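Long-range contacts in hypothetical protein Atu3615 (Agrobacterium tumefaciens str. C58, PDB 1ZNP), which is of unknown function but belongs to the cupin superfamily (DUF985) and folds as a beta barrel that pairs into a two-chain assembly: residues 61-67 against 99-105; 71-75 against 87-91; 43-49 against 115-121. All coordinates share one frame. Residues are numbered along the deposited sequence.

Contact 1 of 3, residues 61-67 against 99-105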
loop_
_atom_site.group_PDB
_atom_site.type_symbol
_atom_site.label_atom_id
_atom_site.label_comp_id
_atom_site.label_asym_id
_atom_site.label_seq_id
_atom_site.Cartn_x
_atom_site.Cartn_y
_atom_site.Cartn_z
ATOM N N ALA A 61 -18.982 1.670 6.443
ATOM C CA ALA A 61 -18.146 2.561 7.218
ATOM C C ALA A 61 -16.690 2.323 6.901
ATOM O O ALA A 61 -16.295 1.207 6.559
ATOM C CB ALA A 61 -18.395 2.351 8.698
ATOM N N VAL A 62 -15.921 3.404 7.010
ATOM C CA VAL A 62 -14.492 3.421 6.788
ATOM C C VAL A 62 -13.782 2.993 8.081
ATOM O O VAL A 62 -14.097 3.475 9.176
ATOM C CB VAL A 62 -14.020 4.848 6.447
ATOM C CG1 VAL A 62 -12.496 4.915 6.433
ATOM C CG2 VAL A 62 -14.593 5.277 5.112
ATOM N N GLU A 63 -12.817 2.101 7.952
ATOM C CA GLU A 63 -12.075 1.655 9.106
ATOM C C GLU A 63 -10.614 2.073 8.972
ATOM O O GLU A 63 -10.001 1.891 7.926
ATOM C CB GLU A 63 -12.183 0.138 9.240
ATOM C CG GLU A 63 -11.358 -0.426 10.385
ATOM C CD GLU A 63 -11.850 -1.784 10.840
ATOM O OE1 GLU A 63 -12.186 -2.611 9.968
ATOM O OE2 GLU A 63 -11.889 -2.017 12.069
ATOM N N VAL A 64 -10.063 2.663 10.023
ATOM C CA VAL A 64 -8.676 3.070 9.987
ATOM C C VAL A 64 -7.870 2.244 10.986
ATOM O O VAL A 64 -8.232 2.142 12.168
ATOM C CB VAL A 64 -8.520 4.554 10.338
ATOM C CG1 VAL A 64 -7.041 4.930 10.334
ATOM C CG2 VAL A 64 -9.327 5.404 9.360
ATOM N N TRP A 65 -6.777 1.663 10.502
ATOM C CA TRP A 65 -5.902 0.852 11.340
ATOM C C TRP A 65 -4.766 1.691 11.915
ATOM O O TRP A 65 -4.224 2.565 11.240
ATOM C CB TRP A 65 -5.330 -0.320 10.531
ATOM C CG TRP A 65 -6.311 -1.433 10.260
ATOM C CD1 TRP A 65 -7.495 -1.343 9.584
ATOM C CD2 TRP A 65 -6.160 -2.814 10.619
ATOM N NE1 TRP A 65 -8.087 -2.581 9.497
ATOM C CE2 TRP A 65 -7.290 -3.502 10.124
ATOM C CE3 TRP A 65 -5.175 -3.537 11.311
ATOM C CZ2 TRP A 65 -7.464 -4.875 10.297
ATOM C CZ3 TRP A 65 -5.349 -4.904 11.484
ATOM C CH2 TRP A 65 -6.487 -5.558 10.976
ATOM N N HIS A 66 -4.421 1.429 13.175
ATOM C CA HIS A 66 -3.355 2.168 13.853
ATOM C C HIS A 66 -2.400 1.191 14.535
ATOM O O HIS A 66 -2.834 0.329 15.312
ATOM C CB HIS A 66 -3.941 3.113 14.914
ATOM C CG HIS A 66 -5.047 3.990 14.408
ATOM N ND1 HIS A 66 -6.341 3.537 14.243
ATOM C CD2 HIS A 66 -5.057 5.291 14.037
ATOM C CE1 HIS A 66 -7.098 4.522 13.796
ATOM N NE2 HIS A 66 -6.343 5.596 13.665
ATOM N N TYR A 67 -1.108 1.328 14.249
ATOM C CA TYR A 67 -0.105 0.460 14.843
ATOM C C TYR A 67 0.263 0.938 16.244
ATOM O O TYR A 67 0.487 2.129 16.439
ATOM C CB TYR A 67 1.153 0.433 13.971
ATOM C CG TYR A 67 2.354 -0.116 14.698
ATOM C CD1 TYR A 67 3.155 0.713 15.494
ATOM C CD2 TYR A 67 2.656 -1.475 14.648
ATOM C CE1 TYR A 67 4.227 0.195 16.226
ATOM C CE2 TYR A 67 3.722 -2.003 15.371
ATOM C CZ TYR A 67 4.503 -1.166 16.161
ATOM O OH TYR A 67 5.527 -1.714 16.904
ATOM N N PRO A 99 2.188 3.710 10.064
ATOM C CA PRO A 99 1.460 3.249 11.248
ATOM C C PRO A 99 -0.032 3.534 11.175
ATOM O O PRO A 99 -0.771 3.264 12.109
ATOM C CB PRO A 99 2.143 4.001 12.388
ATOM C CG PRO A 99 2.450 5.341 11.744
ATOM C CD PRO A 99 2.939 4.949 10.344
ATOM N N GLN A 100 -0.469 4.086 10.057
ATOM C CA GLN A 100 -1.881 4.403 9.883
ATOM C C GLN A 100 -2.255 4.090 8.453
ATOM O O GLN A 100 -1.559 4.498 7.534
ATOM C CB GLN A 100 -2.133 5.883 10.163
ATOM C CG GLN A 100 -3.590 6.241 10.286
ATOM C CD GLN A 100 -3.799 7.730 10.390
ATOM O OE1 GLN A 100 -4.015 8.412 9.385
ATOM N NE2 GLN A 100 -3.718 8.252 11.607
ATOM N N VAL A 101 -3.334 3.337 8.273
ATOM C CA VAL A 101 -3.809 2.989 6.934
ATOM C C VAL A 101 -5.342 2.986 6.914
ATOM O O VAL A 101 -6.002 2.450 7.818
ATOM C CB VAL A 101 -3.250 1.626 6.463
ATOM C CG1 VAL A 101 -3.317 0.632 7.581
ATOM C CG2 VAL A 101 -4.041 1.116 5.284
ATOM N N ILE A 102 -5.881 3.602 5.866
ATOM C CA ILE A 102 -7.309 3.765 5.686
ATOM C C ILE A 102 -7.998 2.755 4.797
ATOM O O ILE A 102 -7.872 2.816 3.583
ATOM C CB ILE A 102 -7.632 5.146 5.089
ATOM C CG1 ILE A 102 -7.171 6.244 6.040
ATOM C CG2 ILE A 102 -9.111 5.262 4.811
ATOM C CD1 ILE A 102 -5.685 6.414 6.035
ATOM N N VAL A 103 -8.757 1.845 5.396
ATOM C CA VAL A 103 -9.481 0.884 4.597
ATOM C C VAL A 103 -10.809 1.552 4.248
ATOM O O VAL A 103 -11.634 1.813 5.124
ATOM C CB VAL A 103 -9.759 -0.422 5.373
ATOM C CG1 VAL A 103 -10.432 -1.439 4.447
ATOM C CG2 VAL A 103 -8.459 -0.979 5.948
ATOM N N PRO A 104 -11.019 1.869 2.965
ATOM C CA PRO A 104 -12.273 2.507 2.571
ATOM C C PRO A 104 -13.473 1.600 2.862
ATOM O O PRO A 104 -13.315 0.401 3.082
ATOM C CB PRO A 104 -12.063 2.792 1.081
ATOM C CG PRO A 104 -11.133 1.725 0.660
ATOM C CD PRO A 104 -10.151 1.649 1.798
ATOM N N ALA A 105 -14.665 2.187 2.868
ATOM C CA ALA A 105 -15.897 1.461 3.156
ATOM C C ALA A 105 -16.244 0.362 2.155
ATOM O O ALA A 105 -16.038 0.503 0.951
ATOM C CB ALA A 105 -17.057 2.440 3.275
HETATM O O HOH W 1 -13.956 -0.424 5.624
#
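Segments 61-67 and 99-105 run antiparallel, their strand axes 4.8 Å apart at closest approach. Backbone hydrogen bonds lace them: E63 and V103 bond both ways, W65 and V101 likewise, and Y67 N donates to P99 O (2.9 Å). On the face of E63, W65, V101 and V103, the tryptophan is the main bump. Its CB meets V101 CG1 (3.7 Å) and its CD1 meets V103 CG2 (3.8 Å), so its base sits in the hollow between the two valines. On the other face, V64 lies over the gap between Q100 and I102, with CG1 3.7 Å from Q100 CG and CG2 4.0 Å from I102 CG1. V62 CG1 rests on I102 CG2 (3.8 Å). Where the strands end, one water lies 3.0 Å from A61 O and 2.7 Å from P104 O and can link them. The contact thus joins two cupin strands by backbone bonding, with a largely apolar inner face in which E63 OE1 and W65 NE1 both hydrogen-bond to the side chain of Q109.

Contact 2 of 3, residues 71-75 against 87-91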
loop_
_atom_site.group_PDB
_atom_site.type_symbol
_atom_site.label_atom_id
_atom_site.label_comp_id
_atom_site.label_asym_id
_atom_site.label_seq_id
_atom_site.Cartn_x
_atom_site.Cartn_y
_atom_site.Cartn_z
ATOM N N ALA A 71 5.486 -6.405 16.102
ATOM C CA ALA A 71 6.005 -6.443 14.744
ATOM C C ALA A 71 5.043 -5.759 13.785
ATOM O O ALA A 71 3.872 -5.557 14.107
ATOM C CB ALA A 71 6.215 -7.912 14.310
ATOM N N PRO A 72 5.527 -5.373 12.596
ATOM C CA PRO A 72 4.589 -4.724 11.676
ATOM C C PRO A 72 3.561 -5.727 11.187
ATOM O O PRO A 72 3.648 -6.917 11.488
ATOM C CB PRO A 72 5.491 -4.214 10.552
ATOM C CG PRO A 72 6.679 -5.149 10.602
ATOM C CD PRO A 72 6.907 -5.300 12.086
ATOM N N ILE A 73 2.588 -5.246 10.430
ATOM C CA ILE A 73 1.545 -6.102 9.905
ATOM C C ILE A 73 1.422 -5.948 8.399
ATOM O O ILE A 73 1.782 -4.920 7.830
ATOM C CB ILE A 73 0.165 -5.761 10.562
ATOM C CG1 ILE A 73 -0.125 -6.735 11.706
ATOM C CG2 ILE A 73 -0.958 -5.768 9.516
ATOM C CD1 ILE A 73 -1.442 -6.477 12.411
ATOM N N ALA A 74 0.930 -6.998 7.752
ATOM C CA ALA A 74 0.694 -6.943 6.325
ATOM C C ALA A 74 -0.827 -6.814 6.222
ATOM O O ALA A 74 -1.570 -7.722 6.613
ATOM C CB ALA A 74 1.167 -8.194 5.669
ATOM N N LEU A 75 -1.277 -5.659 5.737
ATOM C CA LEU A 75 -2.697 -5.370 5.578
ATOM C C LEU A 75 -3.026 -5.442 4.092
ATOM O O LEU A 75 -2.400 -4.765 3.276
ATOM C CB LEU A 75 -3.010 -3.980 6.131
ATOM C CG LEU A 75 -4.484 -3.614 6.275
ATOM C CD1 LEU A 75 -5.168 -4.546 7.237
ATOM C CD2 LEU A 75 -4.597 -2.201 6.789
ATOM N N PHE A 87 -0.329 -3.157 2.220
ATOM C CA PHE A 87 0.432 -2.132 2.910
ATOM C C PHE A 87 1.071 -2.714 4.153
ATOM O O PHE A 87 0.475 -3.533 4.842
ATOM C CB PHE A 87 -0.494 -0.972 3.297
ATOM C CG PHE A 87 -1.274 -0.419 2.143
ATOM C CD1 PHE A 87 -0.633 0.298 1.129
ATOM C CD2 PHE A 87 -2.644 -0.645 2.042
ATOM C CE1 PHE A 87 -1.349 0.782 0.029
ATOM C CE2 PHE A 87 -3.367 -0.166 0.947
ATOM C CZ PHE A 87 -2.718 0.549 -0.059
ATOM N N THR A 88 2.301 -2.312 4.422
ATOM C CA THR A 88 2.977 -2.774 5.612
ATOM C C THR A 88 2.657 -1.735 6.681
ATOM O O THR A 88 3.085 -0.585 6.606
ATOM C CB THR A 88 4.499 -2.891 5.394
ATOM O OG1 THR A 88 4.752 -3.889 4.395
ATOM C CG2 THR A 88 5.190 -3.334 6.672
ATOM N N LEU A 89 1.854 -2.149 7.648
ATOM C CA LEU A 89 1.439 -1.292 8.744
ATOM C C LEU A 89 2.467 -1.422 9.848
ATOM O O LEU A 89 2.650 -2.503 10.390
ATOM C CB LEU A 89 0.081 -1.749 9.266
ATOM C CG LEU A 89 -0.465 -0.998 10.479
ATOM C CD1 LEU A 89 -0.817 0.425 10.083
ATOM C CD2 LEU A 89 -1.680 -1.734 11.017
ATOM N N GLY A 90 3.134 -0.321 10.175
ATOM C CA GLY A 90 4.148 -0.356 11.208
ATOM C C GLY A 90 4.768 1.003 11.435
ATOM O O GLY A 90 4.380 1.976 10.794
ATOM N N PRO A 91 5.753 1.101 12.336
ATOM C CA PRO A 91 6.407 2.372 12.625
ATOM C C PRO A 91 7.656 2.719 11.807
ATOM O O PRO A 91 8.104 3.857 11.846
ATOM C CB PRO A 91 6.723 2.243 14.107
ATOM C CG PRO A 91 7.150 0.809 14.201
ATOM C CD PRO A 91 6.116 0.083 13.345
#
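A71 leads into the contact without touching segment 87-91; its O accepts from T118 OG1 on strand 117-124. P72 makes the first approach. Its CA lies 3.2 Å from L89 O, its CB is 4.0 Å from T88 CG2, and the same CB is 4.1 Å from G90 CA. A CB on G90 would clash with P72 CB, so glycine suits this close passage. At I73 the antiparallel pairing begins. I73 N donates to L89 O (2.7 Å) and I73 O accepts from L89 N (2.8 Å). I73 CG2 also touches L89 CB (4.2 Å), on the face that looks into the barrel. A74 pairs with T88 without hydrogen bonds, CA to CA 4.8 Å, and both side chains lie on the other face. There A74 packs on G96 of the second subunit, and T88 packs on E95 of that subunit. L75 closes the ladder: L75 N donates to F87 O (2.9 Å) and F87 N donates to L75 O (2.8 Å). The F87 ring meets F87 of the second subunit, with planes at about 55°. The two strands form a beta hairpin; their short axes make 142°, a strongly twisted antiparallel pair. Four short backbone bonds join the strands; the chemistry implies a buried hairpin that serves both the apolar interior and the subunit interface.

Contact 3 of 3, residues 43-49 against 115-121; sequences IYYLLEK and GDFTLVG
Strands 43-48 and 117-121 run antiparallel at 159°, their axes 4.6 Å apart at closest approach. Y45, L47, T118 and V120 share one face; Y44, L46, E48, F117 and L119 share the other. Before the strand, D116 turns at phi/psi -74/-36, and its O accepts from K49 N (3.0 Å). F117 and E48 form a non-hydrogen-bonded pair, CA to CA 4.0 Å. The p rotamer of F117 (chi1 75°) leaves its CD2 4.3 Å from L46 CD1. T118 and L47 are a hydrogen-bonded pair: T118 N to L47 O 3.0 Å, L47 N to T118 O 3.2 Å. T118 OG1 bonds to A71 O. L119 and L46 pair without hydrogen bonds, CA to CA 4.6 Å. V120 (chi1 m) bonds Y45 twice: V120 N to Y45 O 2.7 Å, Y45 N to V120 O 2.8 Å. G121 and Y44 are again non-hydrogen-bonded. Helix 7-14 covers L46 and F117. Sequence-distant antiparallel neighbours of this kind occur in the cupin jelly-roll barrel, consistent with the family assignment.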
loop_
_atom_site.group_PDB
_atom_site.type_symbol
_atom_site.label_atom_id
_atom_site.label_comp_id
_atom_site.label_asym_id
_atom_site.label_seq_id
_atom_site.Cartn_x
_atom_site.Cartn_y
_atom_site.Cartn_z
ATOM N N ILE A 43 -11.335 0.351 18.905
ATOM C CA ILE A 43 -11.113 -1.011 19.355
ATOM C C ILE A 43 -9.623 -1.318 19.514
ATOM O O ILE A 43 -8.794 -0.699 18.870
ATOM C CB ILE A 43 -11.735 -1.975 18.304
ATOM C CG1 ILE A 43 -13.021 -2.576 18.847
ATOM C CG2 ILE A 43 -10.725 -2.998 17.818
ATOM C CD1 ILE A 43 -14.278 -1.871 18.342
ATOM N N TYR A 44 -9.299 -2.253 20.398
ATOM C CA TYR A 44 -7.930 -2.721 20.586
ATOM C C TYR A 44 -8.013 -4.051 19.830
ATOM O O TYR A 44 -8.993 -4.777 19.981
ATOM C CB TYR A 44 -7.613 -2.979 22.069
ATOM C CG TYR A 44 -7.064 -1.788 22.827
ATOM C CD1 TYR A 44 -7.402 -1.568 24.159
ATOM C CD2 TYR A 44 -6.245 -0.856 22.196
ATOM C CE1 TYR A 44 -6.952 -0.437 24.844
ATOM C CE2 TYR A 44 -5.787 0.268 22.863
ATOM C CZ TYR A 44 -6.145 0.478 24.187
ATOM O OH TYR A 44 -5.695 1.604 24.833
ATOM N N TYR A 45 -7.017 -4.356 19.003
ATOM C CA TYR A 45 -7.028 -5.590 18.228
ATOM C C TYR A 45 -5.621 -6.196 18.182
ATOM O O TYR A 45 -4.631 -5.473 18.050
ATOM C CB TYR A 45 -7.527 -5.294 16.807
ATOM C CG TYR A 45 -7.710 -6.516 15.935
ATOM C CD1 TYR A 45 -8.681 -7.473 16.229
ATOM C CD2 TYR A 45 -6.933 -6.702 14.794
ATOM C CE1 TYR A 45 -8.874 -8.591 15.398
ATOM C CE2 TYR A 45 -7.116 -7.806 13.964
ATOM C CZ TYR A 45 -8.087 -8.741 14.270
ATOM O OH TYR A 45 -8.279 -9.815 13.437
ATOM N N LEU A 46 -5.535 -7.519 18.272
ATOM C CA LEU A 46 -4.241 -8.181 18.278
ATOM C C LEU A 46 -4.152 -9.482 17.493
ATOM O O LEU A 46 -5.045 -10.330 17.549
ATOM C CB LEU A 46 -3.801 -8.439 19.727
ATOM C CG LEU A 46 -2.475 -9.188 19.928
ATOM C CD1 LEU A 46 -1.786 -8.721 21.187
ATOM C CD2 LEU A 46 -2.732 -10.673 19.996
ATOM N N LEU A 47 -3.057 -9.632 16.758
ATOM C CA LEU A 47 -2.810 -10.847 15.999
ATOM C C LEU A 47 -1.474 -11.399 16.489
ATOM O O LEU A 47 -0.643 -10.648 16.977
ATOM C CB LEU A 47 -2.732 -10.542 14.499
ATOM C CG LEU A 47 -3.956 -9.905 13.834
ATOM C CD1 LEU A 47 -3.594 -9.527 12.417
ATOM C CD2 LEU A 47 -5.136 -10.859 13.842
ATOM N N GLU A 48 -1.281 -12.708 16.384
ATOM C CA GLU A 48 -0.028 -13.327 16.814
ATOM C C GLU A 48 0.439 -14.151 15.646
ATOM O O GLU A 48 -0.292 -14.315 14.678
ATOM C CB GLU A 48 -0.242 -14.269 17.996
ATOM C CG GLU A 48 -1.403 -13.936 18.901
ATOM C CD GLU A 48 -1.560 -14.948 20.022
ATOM O OE1 GLU A 48 -2.610 -14.925 20.699
ATOM O OE2 GLU A 48 -0.632 -15.762 20.226
ATOM N N LYS A 49 1.650 -14.684 15.725
ATOM C CA LYS A 49 2.128 -15.506 14.631
ATOM C C LYS A 49 1.145 -16.648 14.486
ATOM O O LYS A 49 0.712 -17.236 15.478
ATOM C CB LYS A 49 3.524 -16.068 14.912
ATOM C CG LYS A 49 4.138 -16.776 13.697
ATOM C CD LYS A 49 4.243 -15.817 12.490
ATOM C CE LYS A 49 4.641 -16.544 11.200
ATOM N NZ LYS A 49 3.603 -17.536 10.751
ATOM N N GLY A 115 5.427 -10.958 12.889
ATOM C CA GLY A 115 6.294 -11.404 13.960
ATOM C C GLY A 115 5.471 -12.188 14.961
ATOM O O GLY A 115 4.532 -12.893 14.583
ATOM N N ASP A 116 5.803 -12.056 16.240
ATOM C CA ASP A 116 5.094 -12.768 17.295
ATOM C C ASP A 116 3.720 -12.187 17.571
ATOM O O ASP A 116 2.778 -12.918 17.876
ATOM C CB ASP A 116 5.937 -12.754 18.564
ATOM C CG ASP A 116 7.232 -13.518 18.395
ATOM O OD1 ASP A 116 8.127 -13.390 19.257
ATOM O OD2 ASP A 116 7.349 -14.257 17.388
ATOM N N PHE A 117 3.608 -10.869 17.474
ATOM C CA PHE A 117 2.331 -10.218 17.699
ATOM C C PHE A 117 2.359 -8.767 17.275
ATOM O O PHE A 117 3.416 -8.157 17.144
ATOM C CB PHE A 117 1.932 -10.273 19.177
ATOM C CG PHE A 117 2.701 -9.316 20.045
ATOM C CD1 PHE A 117 3.803 -9.751 20.774
ATOM C CD2 PHE A 117 2.348 -7.972 20.103
ATOM C CE1 PHE A 117 4.549 -8.857 21.552
ATOM C CE2 PHE A 117 3.088 -7.071 20.874
ATOM C CZ PHE A 117 4.196 -7.520 21.604
ATOM N N THR A 118 1.166 -8.228 17.082
ATOM C CA THR A 118 0.987 -6.843 16.726
ATOM C C THR A 118 -0.290 -6.376 17.415
ATOM O O THR A 118 -1.361 -6.964 17.241
ATOM C CB THR A 118 0.837 -6.627 15.201
ATOM O OG1 THR A 118 1.999 -7.121 14.521
ATOM C CG2 THR A 118 0.687 -5.138 14.890
ATOM N N LEU A 119 -0.143 -5.335 18.222
ATOM C CA LEU A 119 -1.255 -4.729 18.925
ATOM C C LEU A 119 -1.628 -3.529 18.059
ATOM O O LEU A 119 -0.783 -2.696 17.754
ATOM C CB LEU A 119 -0.804 -4.210 20.294
ATOM C CG LEU A 119 -1.845 -3.940 21.385
ATOM C CD1 LEU A 119 -1.447 -2.713 22.179
ATOM C CD2 LEU A 119 -3.218 -3.743 20.780
ATOM N N VAL A 120 -2.887 -3.436 17.658
ATOM C CA VAL A 120 -3.309 -2.306 16.866
ATOM C C VAL A 120 -4.607 -1.726 17.393
ATOM O O VAL A 120 -5.248 -2.278 18.291
ATOM C CB VAL A 120 -3.535 -2.691 15.383
ATOM C CG1 VAL A 120 -2.269 -3.268 14.778
ATOM C CG2 VAL A 120 -4.656 -3.701 15.274
ATOM N N GLY A 121 -4.977 -0.592 16.814
ATOM C CA GLY A 121 -6.217 0.063 17.143
ATOM C C GLY A 121 -6.992 0.187 15.844
ATOM O O GLY A 121 -6.395 0.269 14.761
#

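All three contacts are antiparallel strand pairs of one cupin sheet, and contacts 1 and 2 are nested within the loop that contact 3 closes. Contact 2 is a local hairpin and the most buried; contacts 1 and 3 are partly buried and join strands distant in sequence. Inward side chains link contact 1 to both others: V101 CG1 lies 3.2 Å from L75 CD2 of contact 2, and W65 CH2 lies 3.8 Å from Y45 CE2 of contact 3. Backbone bonds continue the network, H66 O to G121 N (2.8 Å) and A71 N to F117 O (2.9 Å). Their surroundings differ. Only contact 2 of the three meets the second subunit; contact 3 lies under helix 7-14.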